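PDB 6B4E: mRNA export factor GLE1 from Saccharomyces cerevisiae, which acts in mRNA export as a component of the nuclear pore complex with enzyme activator activity; this chain is its C-terminal domain, bound to a NUP42 segment. Local coordinates for residues 155-159 / 172-176; 211-215 / 230-234; 223-229 / 270-276. One frame throughout, in Å; residues are numbered along the deposited sequence.

Contact 1 (155-159 / 172-176); sequences NMGWK and YDERM
Two carbonyls at a helix end, M156 O and G157 O, are taken up by side chains of the next helix. Helix 150-155 stops in a Schellman motif: W158 N bonds to R153 O, G157 N to Q154 O, and G157, the C-prime residue, takes phi/psi 90/15, a conformation that calls for glycine. Helix 169-188 faces this turn with Y172 (chi1 t) and R175 (chi1 m); W158 and Y172 CA atoms lie 6.5 Å apart. Y172 OH donates to M156 O at 2.6 Å. Water 2 donates to Y172 OH (2.9 Å) and accepts from W158 NE1 (3.0 Å). R175 NH2 donates to G157 O at 3.0 Å; water 1 donates to G157 O (2.6 Å) and accepts from R175 NH1 (3.1 Å). R175 also salt-bridges E98 and E167. The five-membered ring of W158 (chi1 m) stacks face-to-face on Y172, centroids 3.7 Å apart and planes at 9°. M156 and Y172 both touch F139, and Y172 and M176 lean on T226 of helix 225-264.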
ATOM      1  N   ASN A 155     -14.352   6.575  -7.032  1.00 32.72           N
ATOM      2  CA  ASN A 155     -13.252   7.118  -6.245  1.00 33.69           C
ATOM      3  C   ASN A 155     -12.566   6.018  -5.452  1.00 33.16           C
ATOM      4  O   ASN A 155     -11.334   6.014  -5.321  1.00 34.29           O
ATOM      5  CB  ASN A 155     -13.762   8.215  -5.306  1.00 52.56           C
ATOM      6  CG  ASN A 155     -14.104   9.510  -6.033  1.00 65.86           C
ATOM      7  OD1 ASN A 155     -13.568   9.794  -7.101  1.00 50.53           O
ATOM      8  ND2 ASN A 155     -14.992  10.304  -5.443  1.00 69.58           N
ATOM      9  N   MET A 156     -13.347   5.073  -4.927  1.00 43.16           N
ATOM     10  CA  MET A 156     -12.799   4.018  -4.084  1.00 35.94           C
ATOM     11  C   MET A 156     -12.186   2.875  -4.884  1.00 36.78           C
ATOM     12  O   MET A 156     -11.815   1.865  -4.285  1.00 38.19           O
ATOM     13  CB  MET A 156     -13.880   3.485  -3.129  1.00 41.75           C
ATOM     14  CG  MET A 156     -14.294   4.466  -2.023  1.00 37.62           C
ATOM     15  SD  MET A 156     -12.887   5.136  -1.086  1.00 35.32           S
ATOM     16  CE  MET A 156     -12.251   3.643  -0.331  1.00 30.75           C
ATOM     17  N   GLY A 157     -12.070   2.999  -6.205  1.00 35.66           N
ATOM     18  CA  GLY A 157     -11.332   2.043  -7.014  1.00 37.43           C
ATOM     19  C   GLY A 157     -12.125   0.873  -7.566  1.00 32.96           C
ATOM     20  O   GLY A 157     -11.516  -0.101  -8.036  1.00 34.18           O
ATOM     21  N   TRP A 158     -13.453   0.938  -7.540  1.00 39.54           N
ATOM     22  CA  TRP A 158     -14.273  -0.128  -8.090  1.00 47.66           C
ATOM     23  C   TRP A 158     -14.230  -0.125  -9.612  1.00 40.10           C
ATOM     24  O   TRP A 158     -14.191   0.933 -10.250  1.00 35.79           O
ATOM     25  CB  TRP A 158     -15.715   0.028  -7.631  1.00 35.98           C
ATOM     26  CG  TRP A 158     -15.942  -0.256  -6.190  1.00 37.15           C
ATOM     27  CD1 TRP A 158     -15.753   0.591  -5.141  1.00 32.16           C
ATOM     28  CD2 TRP A 158     -16.416  -1.485  -5.639  1.00 35.22           C
ATOM     29  NE1 TRP A 158     -16.075  -0.042  -3.960  1.00 31.07           N
ATOM     30  CE2 TRP A 158     -16.495  -1.316  -4.247  1.00 29.31           C
ATOM     31  CE3 TRP A 158     -16.783  -2.716  -6.192  1.00 36.69           C
ATOM     32  CZ2 TRP A 158     -16.910  -2.329  -3.404  1.00 40.49           C
ATOM     33  CZ3 TRP A 158     -17.201  -3.715  -5.353  1.00 38.90           C
ATOM     34  CH2 TRP A 158     -17.265  -3.515  -3.971  1.00 34.39           C
ATOM     35  N   LYS A 159     -14.271  -1.317 -10.192  1.00 37.08           N
ATOM     36  CA  LYS A 159     -14.349  -1.490 -11.636  1.00 53.83           C
ATOM     37  C   LYS A 159     -15.750  -1.917 -12.042  1.00 58.30           C
ATOM     38  O   LYS A 159     -16.583  -2.307 -11.216  1.00 38.69           O
ATOM     39  CB  LYS A 159     -13.318  -2.519 -12.119  1.00 47.02           C
ATOM     40  CG  LYS A 159     -11.896  -2.134 -11.757  1.00 69.01           C
ATOM     41  CD  LYS A 159     -10.841  -2.703 -12.701  1.00 70.78           C
ATOM     42  CE  LYS A 159     -10.668  -4.197 -12.524  1.00 69.06           C
ATOM     43  NZ  LYS A 159      -9.342  -4.672 -13.006  1.00 70.75           N
ATOM     44  N   TYR A 172     -13.191  -7.163  -5.932  1.00 25.34           N
ATOM     45  CA  TYR A 172     -12.692  -5.888  -5.435  1.00 27.87           C
ATOM     46  C   TYR A 172     -11.900  -6.070  -4.153  1.00 24.04           C
ATOM     47  O   TYR A 172     -10.788  -5.543  -4.010  1.00 25.99           O
ATOM     48  CB  TYR A 172     -13.867  -4.943  -5.213  1.00 34.43           C
ATOM     49  CG  TYR A 172     -13.504  -3.631  -4.569  1.00 27.82           C
ATOM     50  CD1 TYR A 172     -12.914  -2.601  -5.296  1.00 28.60           C
ATOM     51  CD2 TYR A 172     -13.776  -3.406  -3.225  1.00 25.07           C
ATOM     52  CE1 TYR A 172     -12.590  -1.381  -4.680  1.00 35.60           C
ATOM     53  CE2 TYR A 172     -13.478  -2.197  -2.618  1.00 23.66           C
ATOM     54  CZ  TYR A 172     -12.880  -1.195  -3.339  1.00 41.41           C
ATOM     55  OH  TYR A 172     -12.589  -0.018  -2.686  1.00 35.01           O
ATOM     56  N   ASP A 173     -12.466  -6.794  -3.192  1.00 27.39           N
ATOM     57  CA  ASP A 173     -11.797  -6.946  -1.904  1.00 23.63           C
ATOM     58  C   ASP A 173     -10.442  -7.614  -2.064  1.00 25.25           C
ATOM     59  O   ASP A 173      -9.461  -7.196  -1.442  1.00 27.12           O
ATOM     60  CB  ASP A 173     -12.670  -7.749  -0.934  1.00 23.57           C
ATOM     61  CG  ASP A 173     -13.855  -6.946  -0.406  1.00 25.36           C
ATOM     62  OD1 ASP A 173     -14.801  -7.571   0.117  1.00 30.57           O
ATOM     63  OD2 ASP A 173     -13.853  -5.712  -0.533  1.00 33.66           O
ATOM     64  N   GLU A 174     -10.367  -8.663  -2.885  1.00 23.60           N
ATOM     65  CA  GLU A 174      -9.116  -9.403  -2.993  1.00 21.63           C
ATOM     66  C   GLU A 174      -8.061  -8.596  -3.732  1.00 23.83           C
ATOM     67  O   GLU A 174      -6.878  -8.649  -3.362  1.00 25.72           O
ATOM     68  CB  GLU A 174      -9.358 -10.759  -3.638  1.00 25.30           C
ATOM     69  CG  GLU A 174     -10.115 -11.723  -2.700  1.00 24.52           C
ATOM     70  CD  GLU A 174     -10.204 -13.157  -3.208  1.00 36.47           C
ATOM     71  OE1 GLU A 174      -9.790 -13.423  -4.354  1.00 33.65           O
ATOM     72  OE2 GLU A 174     -10.694 -14.026  -2.452  1.00 36.35           O
ATOM     73  N   ARG A 175      -8.471  -7.792  -4.718  1.00 23.76           N
ATOM     74  CA  ARG A 175      -7.552  -6.839  -5.340  1.00 23.65           C
ATOM     75  C   ARG A 175      -7.027  -5.819  -4.327  1.00 30.46           C
ATOM     76  O   ARG A 175      -5.823  -5.529  -4.284  1.00 27.58           O
ATOM     77  CB  ARG A 175      -8.235  -6.110  -6.503  1.00 27.99           C
ATOM     78  CG  ARG A 175      -8.515  -6.957  -7.700  1.00 24.53           C
ATOM     79  CD  ARG A 175      -8.848  -6.114  -8.932  1.00 34.80           C
ATOM     80  NE  ARG A 175      -9.933  -5.146  -8.721  1.00 32.01           N
ATOM     81  CZ  ARG A 175      -9.770  -3.832  -8.540  1.00 32.62           C
ATOM     82  NH1 ARG A 175      -8.559  -3.288  -8.539  1.00 32.65           N
ATOM     83  NH2 ARG A 175     -10.825  -3.043  -8.369  1.00 29.32           N
ATOM     84  N   MET A 176      -7.919  -5.238  -3.517  1.00 27.03           N
ATOM     85  CA  MET A 176      -7.461  -4.241  -2.557  1.00 23.49           C
ATOM     86  C   MET A 176      -6.492  -4.870  -1.561  1.00 24.64           C
ATOM     87  O   MET A 176      -5.476  -4.262  -1.198  1.00 26.83           O
ATOM     88  CB  MET A 176      -8.643  -3.607  -1.813  1.00 24.36           C
ATOM     89  CG  MET A 176      -9.616  -2.831  -2.686  1.00 29.51           C
ATOM     90  SD  MET A 176      -8.864  -1.467  -3.591  1.00 29.80           S
ATOM     91  CE  MET A 176      -8.707  -2.237  -5.204  1.00 29.97           C
TER
HETATM   92  O   HOH W   1      -8.938  -0.266  -8.226  1.00 32.85           O
HETATM   93  O   HOH W   2     -15.068   0.581  -1.216  1.00 32.92           O

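Contact 2 (211-215 / 230-234); sequences ILARI and ILGSW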
ATOM      1  N   ILE A 211      -2.301   4.533   8.119  1.00 26.66           N
ATOM      2  CA  ILE A 211      -3.412   3.732   7.613  1.00 23.10           C
ATOM      3  C   ILE A 211      -4.316   3.296   8.748  1.00 28.11           C
ATOM      4  O   ILE A 211      -5.541   3.454   8.679  1.00 26.93           O
ATOM      5  CB  ILE A 211      -2.890   2.509   6.839  1.00 25.25           C
ATOM      6  CG1 ILE A 211      -2.190   2.961   5.563  1.00 26.73           C
ATOM      7  CG2 ILE A 211      -4.052   1.551   6.502  1.00 24.44           C
ATOM      8  CD1 ILE A 211      -1.409   1.863   4.862  1.00 24.54           C
ATOM      9  N   LEU A 212      -3.727   2.705   9.795  1.00 24.14           N
ATOM     10  CA  LEU A 212      -4.529   2.174  10.889  1.00 24.03           C
ATOM     11  C   LEU A 212      -5.230   3.298  11.636  1.00 21.91           C
ATOM     12  O   LEU A 212      -6.411   3.178  11.975  1.00 25.13           O
ATOM     13  CB  LEU A 212      -3.645   1.351  11.835  1.00 22.53           C
ATOM     14  CG  LEU A 212      -3.478  -0.137  11.460  1.00 21.79           C
ATOM     15  CD1 LEU A 212      -2.831  -0.314  10.094  1.00 23.36           C
ATOM     16  CD2 LEU A 212      -2.685  -0.891  12.523  1.00 25.05           C
ATOM     17  N   ALA A 213      -4.509   4.386  11.919  1.00 22.64           N
ATOM     18  CA  ALA A 213      -5.099   5.502  12.645  1.00 24.66           C
ATOM     19  C   ALA A 213      -6.253   6.115  11.871  1.00 27.00           C
ATOM     20  O   ALA A 213      -7.291   6.440  12.451  1.00 31.71           O
ATOM     21  CB  ALA A 213      -4.040   6.569  12.933  1.00 30.42           C
ATOM     22  N   ARG A 214      -6.067   6.326  10.570  1.00 30.96           N
ATOM     23  CA  ARG A 214      -7.078   7.024   9.782  1.00 29.40           C
ATOM     24  C   ARG A 214      -8.335   6.187   9.613  1.00 29.05           C
ATOM     25  O   ARG A 214      -9.450   6.728   9.611  1.00 30.77           O
ATOM     26  CB  ARG A 214      -6.496   7.401   8.422  1.00 28.57           C
ATOM     27  CG  ARG A 214      -5.465   8.521   8.566  1.00 29.77           C
ATOM     28  CD  ARG A 214      -4.646   8.733   7.316  1.00 33.02           C
ATOM     29  NE  ARG A 214      -3.640   9.750   7.582  1.00 30.93           N
ATOM     30  CZ  ARG A 214      -2.684  10.125   6.746  1.00 27.40           C
ATOM     31  NH1 ARG A 214      -2.600   9.611   5.529  1.00 30.39           N
ATOM     32  NH2 ARG A 214      -1.799  11.029   7.144  1.00 33.40           N
ATOM     33  N   ILE A 215      -8.178   4.876   9.425  1.00 27.60           N
ATOM     34  CA  ILE A 215      -9.345   4.006   9.368  1.00 25.94           C
ATOM     35  C   ILE A 215     -10.061   4.003  10.712  1.00 29.06           C
ATOM     36  O   ILE A 215     -11.289   4.096  10.773  1.00 28.79           O
ATOM     37  CB  ILE A 215      -8.936   2.589   8.918  1.00 28.36           C
ATOM     38  CG1 ILE A 215      -8.479   2.625   7.451  1.00 25.93           C
ATOM     39  CG2 ILE A 215     -10.109   1.634   9.070  1.00 27.51           C
ATOM     40  CD1 ILE A 215      -7.940   1.294   6.920  1.00 28.84           C
ATOM     41  N   ILE A 230      -8.339  -5.163   4.032  1.00 21.74           N
ATOM     42  CA  ILE A 230      -6.998  -4.629   3.836  1.00 21.07           C
ATOM     43  C   ILE A 230      -6.242  -4.603   5.160  1.00 20.65           C
ATOM     44  O   ILE A 230      -5.015  -4.754   5.173  1.00 23.01           O
ATOM     45  CB  ILE A 230      -7.022  -3.248   3.156  1.00 25.76           C
ATOM     46  CG1 ILE A 230      -7.687  -2.190   4.030  1.00 23.43           C
ATOM     47  CG2 ILE A 230      -7.704  -3.346   1.779  1.00 31.22           C
ATOM     48  CD1 ILE A 230      -6.700  -1.440   4.927  1.00 24.33           C
ATOM     49  N   LEU A 231      -6.942  -4.424   6.290  1.00 21.56           N
ATOM     50  CA  LEU A 231      -6.261  -4.469   7.583  1.00 17.63           C
ATOM     51  C   LEU A 231      -5.735  -5.868   7.880  1.00 22.57           C
ATOM     52  O   LEU A 231      -4.669  -6.023   8.485  1.00 22.14           O
ATOM     53  CB  LEU A 231      -7.199  -3.998   8.704  1.00 21.35           C
ATOM     54  CG  LEU A 231      -7.492  -2.491   8.776  1.00 26.89           C
ATOM     55  CD1 LEU A 231      -8.529  -2.176   9.843  1.00 23.86           C
ATOM     56  CD2 LEU A 231      -6.221  -1.715   9.036  1.00 27.36           C
ATOM     57  N   GLY A 232      -6.467  -6.900   7.474  1.00 17.90           N
ATOM     58  CA  GLY A 232      -5.972  -8.257   7.659  1.00 19.17           C
ATOM     59  C   GLY A 232      -4.818  -8.577   6.731  1.00 25.49           C
ATOM     60  O   GLY A 232      -3.847  -9.223   7.133  1.00 21.16           O
ATOM     61  N   SER A 233      -4.902  -8.128   5.468  1.00 19.44           N
ATOM     62  CA  SER A 233      -3.762  -8.269   4.578  1.00 16.65           C
ATOM     63  C   SER A 233      -2.553  -7.526   5.126  1.00 18.85           C
ATOM     64  O   SER A 233      -1.417  -8.023   5.055  1.00 21.29           O
ATOM     65  CB  SER A 233      -4.114  -7.728   3.193  1.00 21.91           C
ATOM     66  OG  SER A 233      -5.158  -8.499   2.643  1.00 21.51           O
ATOM     67  N   TRP A 234      -2.776  -6.297   5.614  1.00 20.02           N
ATOM     68  CA  TRP A 234      -1.718  -5.522   6.250  1.00 20.29           C
ATOM     69  C   TRP A 234      -1.106  -6.291   7.414  1.00 18.88           C
ATOM     70  O   TRP A 234       0.121  -6.386   7.541  1.00 19.41           O
ATOM     71  CB  TRP A 234      -2.268  -4.179   6.736  1.00 22.54           C
ATOM     72  CG  TRP A 234      -1.246  -3.436   7.534  1.00 19.84           C
ATOM     73  CD1 TRP A 234      -0.313  -2.561   7.061  1.00 20.65           C
ATOM     74  CD2 TRP A 234      -1.012  -3.550   8.943  1.00 18.00           C
ATOM     75  NE1 TRP A 234       0.482  -2.122   8.086  1.00 20.35           N
ATOM     76  CE2 TRP A 234       0.079  -2.712   9.249  1.00 19.38           C
ATOM     77  CE3 TRP A 234      -1.617  -4.275   9.971  1.00 20.95           C
ATOM     78  CZ2 TRP A 234       0.565  -2.569  10.539  1.00 24.18           C
ATOM     79  CZ3 TRP A 234      -1.124  -4.134  11.260  1.00 21.93           C
ATOM     80  CH2 TRP A 234      -0.045  -3.308  11.518  1.00 16.33           C
TER
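Helices 206-216 and 225-264, consecutive in the chain, pack against each other through an apolar surface. The local axes of 211-215 and 230-234 run nearly antiparallel, at 157°, and come no closer than 11.7 Å. L212 and L231 have the nearest CA atoms, 7.6 Å apart, and the wide gap is filled by large side chains from both helices.

Aliphatic packing supplies most of the contacts. I215 CD1 lies 3.6 Å from I230 CD1 and 4.1 Å from L231 CD2, so the tip of this isoleucine touches two successive residues of the facing helix. I211, one turn earlier, makes a looser approach, with its CG2 4.3 Å from I230 CD1. Between them in sequence, L212 brings CD1 to 3.8 Å from L231 CD2.

The aromatic component also depends on L212. Its CD1 sits over the face of the W234 six-membered ring, 3.9 Å from the centroid and 12° off the normal, a CH-pi contact, while L212 CD2 approaches W234 CH2 at 3.7 Å. The indole is held from its polar side by a hydrogen bond from NE1 to S208, and F242 meets it edge-to-face.

R214 takes no part in this interface: it forms a salt bridge with an acidic side chain of the NUP42 chain and bonds to I141 O. Helix 206-216 thus has one side in the core and another toward its binding partner. The whole is an antiparallel helical hairpin packed through a buried aliphatic-aromatic interface, in keeping with the all-helical Gle1 C-terminal domain.

Contact 3 (223-229 / 270-276); sequences ITNTHFV and YVGAARL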
ATOM      1  N   ILE A 223     -17.368   2.686   6.927  1.00 30.46           N
ATOM      2  CA  ILE A 223     -16.578   1.468   7.019  1.00 30.27           C
ATOM      3  C   ILE A 223     -17.325   0.343   6.320  1.00 35.88           C
ATOM      4  O   ILE A 223     -18.530   0.162   6.509  1.00 32.55           O
ATOM      5  CB  ILE A 223     -16.303   1.133   8.497  1.00 28.23           C
ATOM      6  CG1 ILE A 223     -15.446   2.232   9.137  1.00 35.16           C
ATOM      7  CG2 ILE A 223     -15.623  -0.222   8.653  1.00 22.90           C
ATOM      8  CD1 ILE A 223     -14.052   2.370   8.560  1.00 29.53           C
ATOM      9  N   THR A 224     -16.606  -0.421   5.510  1.00 27.77           N
ATOM     10  CA  THR A 224     -17.161  -1.547   4.782  1.00 28.62           C
ATOM     11  C   THR A 224     -16.268  -2.751   5.016  1.00 27.46           C
ATOM     12  O   THR A 224     -15.240  -2.666   5.699  1.00 27.11           O
ATOM     13  CB  THR A 224     -17.277  -1.239   3.287  1.00 33.13           C
ATOM     14  OG1 THR A 224     -15.965  -1.132   2.725  1.00 31.20           O
ATOM     15  CG2 THR A 224     -18.031   0.060   3.078  1.00 38.96           C
ATOM     16  N   ASN A 225     -16.672  -3.893   4.453  1.00 23.01           N
ATOM     17  CA  ASN A 225     -15.868  -5.095   4.627  1.00 28.56           C
ATOM     18  C   ASN A 225     -14.438  -4.879   4.162  1.00 24.23           C
ATOM     19  O   ASN A 225     -13.506  -5.461   4.735  1.00 25.76           O
ATOM     20  CB  ASN A 225     -16.493  -6.262   3.872  1.00 28.91           C
ATOM     21  CG  ASN A 225     -15.692  -7.542   4.016  1.00 27.56           C
ATOM     22  OD1 ASN A 225     -15.458  -8.028   5.123  1.00 24.23           O
ATOM     23  ND2 ASN A 225     -15.286  -8.108   2.892  1.00 25.23           N
ATOM     24  N   THR A 226     -14.247  -4.044   3.129  1.00 23.18           N
ATOM     25  CA  THR A 226     -12.927  -3.883   2.520  1.00 22.26           C
ATOM     26  C   THR A 226     -11.919  -3.305   3.504  1.00 27.46           C
ATOM     27  O   THR A 226     -10.733  -3.645   3.457  1.00 25.87           O
ATOM     28  CB  THR A 226     -13.014  -2.982   1.287  1.00 24.32           C
ATOM     29  OG1 THR A 226     -14.167  -3.333   0.493  1.00 27.82           O
ATOM     30  CG2 THR A 226     -11.769  -3.123   0.458  1.00 28.72           C
ATOM     31  N   HIS A 227     -12.355  -2.400   4.379  1.00 27.21           N
ATOM     32  CA  HIS A 227     -11.435  -1.885   5.393  1.00 28.22           C
ATOM     33  C   HIS A 227     -10.866  -3.021   6.229  1.00 21.07           C
ATOM     34  O   HIS A 227      -9.671  -3.031   6.562  1.00 22.02           O
ATOM     35  CB  HIS A 227     -12.142  -0.886   6.299  1.00 27.41           C
ATOM     36  CG  HIS A 227     -12.521   0.380   5.606  1.00 26.71           C
ATOM     37  ND1 HIS A 227     -13.733   0.539   4.966  1.00 26.70           N
ATOM     38  CD2 HIS A 227     -11.846   1.539   5.434  1.00 27.21           C
ATOM     39  CE1 HIS A 227     -13.793   1.751   4.442  1.00 38.91           C
ATOM     40  NE2 HIS A 227     -12.663   2.379   4.717  1.00 28.04           N
ATOM     41  N   PHE A 228     -11.708  -3.982   6.583  1.00 22.61           N
ATOM     42  CA  PHE A 228     -11.244  -5.092   7.391  1.00 19.22           C
ATOM     43  C   PHE A 228     -10.358  -6.018   6.581  1.00 21.45           C
ATOM     44  O   PHE A 228      -9.376  -6.557   7.105  1.00 21.48           O
ATOM     45  CB  PHE A 228     -12.431  -5.859   7.975  1.00 28.31           C
ATOM     46  CG  PHE A 228     -13.206  -5.078   9.012  1.00 25.78           C
ATOM     47  CD1 PHE A 228     -12.733  -4.951  10.302  1.00 24.27           C
ATOM     48  CD2 PHE A 228     -14.399  -4.462   8.684  1.00 22.23           C
ATOM     49  CE1 PHE A 228     -13.436  -4.234  11.246  1.00 23.63           C
ATOM     50  CE2 PHE A 228     -15.112  -3.750   9.627  1.00 21.72           C
ATOM     51  CZ  PHE A 228     -14.625  -3.640  10.915  1.00 25.57           C
ATOM     52  N   VAL A 229     -10.703  -6.223   5.308  1.00 20.86           N
ATOM     53  CA  VAL A 229      -9.870  -7.036   4.434  1.00 23.51           C
ATOM     54  C   VAL A 229      -8.463  -6.455   4.344  1.00 22.05           C
ATOM     55  O   VAL A 229      -7.477  -7.176   4.508  1.00 21.49           O
ATOM     56  CB  VAL A 229     -10.516  -7.172   3.041  1.00 25.48           C
ATOM     57  CG1 VAL A 229      -9.560  -7.881   2.080  1.00 26.53           C
ATOM     58  CG2 VAL A 229     -11.801  -7.960   3.142  1.00 24.93           C
ATOM     59  N   TYR A 270     -19.188  -8.931   8.584  1.00 25.14           N
ATOM     60  CA  TYR A 270     -18.195  -8.804   7.528  1.00 21.97           C
ATOM     61  C   TYR A 270     -17.196  -9.945   7.644  1.00 25.00           C
ATOM     62  O   TYR A 270     -16.643 -10.187   8.727  1.00 25.37           O
ATOM     63  CB  TYR A 270     -17.473  -7.471   7.646  1.00 25.75           C
ATOM     64  CG  TYR A 270     -18.283  -6.229   7.291  1.00 32.35           C
ATOM     65  CD1 TYR A 270     -19.213  -6.237   6.261  1.00 33.94           C
ATOM     66  CD2 TYR A 270     -18.066  -5.023   7.965  1.00 30.90           C
ATOM     67  CE1 TYR A 270     -19.916  -5.094   5.920  1.00 26.79           C
ATOM     68  CE2 TYR A 270     -18.782  -3.873   7.630  1.00 26.86           C
ATOM     69  CZ  TYR A 270     -19.705  -3.922   6.604  1.00 32.48           C
ATOM     70  OH  TYR A 270     -20.430  -2.804   6.245  1.00 31.97           O
ATOM     71  N   VAL A 271     -16.971 -10.644   6.529  1.00 26.01           N
ATOM     72  CA  VAL A 271     -16.029 -11.763   6.511  1.00 21.49           C
ATOM     73  C   VAL A 271     -14.632 -11.283   6.890  1.00 23.21           C
ATOM     74  O   VAL A 271     -13.905 -11.962   7.631  1.00 22.66           O
ATOM     75  CB  VAL A 271     -16.040 -12.442   5.126  1.00 23.49           C
ATOM     76  CG1 VAL A 271     -14.900 -13.440   4.992  1.00 29.50           C
ATOM     77  CG2 VAL A 271     -17.378 -13.123   4.902  1.00 30.55           C
ATOM     78  N   GLY A 272     -14.244 -10.104   6.400  1.00 22.32           N
ATOM     79  CA  GLY A 272     -12.940  -9.552   6.746  1.00 23.18           C
ATOM     80  C   GLY A 272     -12.793  -9.230   8.220  1.00 22.69           C
ATOM     81  O   GLY A 272     -11.695  -9.360   8.784  1.00 20.97           O
ATOM     82  N   ALA A 273     -13.888  -8.809   8.867  1.00 20.57           N
ATOM     83  CA  ALA A 273     -13.836  -8.510  10.289  1.00 22.11           C
ATOM     84  C   ALA A 273     -13.635  -9.781  11.099  1.00 23.86           C
ATOM     85  O   ALA A 273     -12.849  -9.797  12.051  1.00 24.36           O
ATOM     86  CB  ALA A 273     -15.108  -7.788  10.722  1.00 25.19           C
ATOM     87  N   ALA A 274     -14.320 -10.857  10.721  1.00 21.22           N
ATOM     88  CA  ALA A 274     -14.121 -12.145  11.390  1.00 23.26           C
ATOM     89  C   ALA A 274     -12.667 -12.587  11.305  1.00 20.58           C
ATOM     90  O   ALA A 274     -12.100 -13.075  12.295  1.00 21.63           O
ATOM     91  CB  ALA A 274     -15.039 -13.200  10.774  1.00 29.35           C
ATOM     92  N   ARG A 275     -12.041 -12.408  10.140  1.00 21.54           N
ATOM     93  CA  ARG A 275     -10.646 -12.811   9.998  1.00 19.59           C
ATOM     94  C   ARG A 275      -9.720 -11.915  10.812  1.00 15.57           C
ATOM     95  O   ARG A 275      -8.735 -12.394  11.392  1.00 20.34           O
ATOM     96  CB  ARG A 275     -10.217 -12.807   8.536  1.00 21.48           C
ATOM     97  CG  ARG A 275      -8.920 -13.598   8.368  1.00 26.86           C
ATOM     98  CD  ARG A 275      -8.574 -13.814   6.925  1.00 36.79           C
ATOM     99  NE  ARG A 275      -7.741 -12.731   6.419  1.00 27.89           N
ATOM    100  CZ  ARG A 275      -6.437 -12.633   6.637  1.00 30.90           C
ATOM    101  NH1 ARG A 275      -5.762 -11.616   6.128  1.00 23.79           N
ATOM    102  NH2 ARG A 275      -5.808 -13.545   7.370  1.00 28.18           N
ATOM    103  N   LEU A 276     -10.000 -10.610  10.858  1.00 18.72           N
ATOM    104  CA  LEU A 276      -9.168  -9.722  11.667  1.00 22.76           C
ATOM    105  C   LEU A 276      -9.257 -10.101  13.138  1.00 21.58           C
ATOM    106  O   LEU A 276      -8.257 -10.068  13.861  1.00 21.37           O
ATOM    107  CB  LEU A 276      -9.585  -8.264  11.468  1.00 21.49           C
ATOM    108  CG  LEU A 276      -8.633  -7.210  12.043  1.00 20.86           C
ATOM    109  CD1 LEU A 276      -7.254  -7.311  11.412  1.00 24.05           C
ATOM    110  CD2 LEU A 276      -9.185  -5.795  11.845  1.00 23.67           C
TER
HETATM  111  O   HOH W   3      -9.283  -9.177   7.554  1.00 22.31           O
HETATM  112  O   HOH W   4      -7.004 -10.266   3.697  1.00 26.81           O
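F228, Y270 and N225 lose the most surface in this contact, and together they show how two helix starts can be fastened side by side. F228 contributes most. Its ring receives A273 CB over one face, 3.7 Å from the centroid in a CH-pi contact, and L276 CD2 at its edge, 4.0 Å from F228 CD1. F228 CB also lies 3.4 Å from G272 C.

Y270, the N-cap residue of helix 271-284, lays its ring against the start of helix 225-264, with N225 N and T224 C over one face. It meets F228 rim to rim, Y270 CD2 being 3.6 Å from F228 CE2.

N225 provides the polar link: its OD1 accepts from G272 N at 2.7 Å, satisfying an amide in the first turn of helix 271-284, while its ND2 bonds to D173. Close approach requires G272 to be glycine, since a CB there would clash with N225 OD1 and V229 N; the axes come within 7.4 Å at 31°. Water 3 bridges F228 O and G272 O, and water 4 joins V229 O to R275 NH1, which also forms a salt bridge with D236. Helix 225-264 opens with a capping box formed by T224 and H227, in which T224 N bonds to H227 ND1 and T226 N weakly to T224 OG1. The result is a glycine-mediated close packing of two roughly parallel helix N-termini, with an asparagine side chain of one helix bonding the first-turn backbone of the other.

Contacts 2 and 3 share helix 225-264, at successive turns, and their centres are about 10 Å apart; their segments alternate along the chain, and I215 of contact 2 packs on I223 and H227 of contact 3. Contact 1 closes earlier in sequence, its centre about 15 Å from that of contact 2 and 14 Å from that of contact 3. Helix 169-188 connects it to them: M176 packs on I230, Y172 touches T226, and D173 makes probable hydrogen bonds, D173 OD2 to T226 OG1 at 2.6 Å and D173 OD1 to N225 ND2 at 2.9 Å. Helix 225-264 therefore ties its chain neighbours, 206-216 and 271-284, together with 169-188, and the NUP42 chain is reached at contact 2.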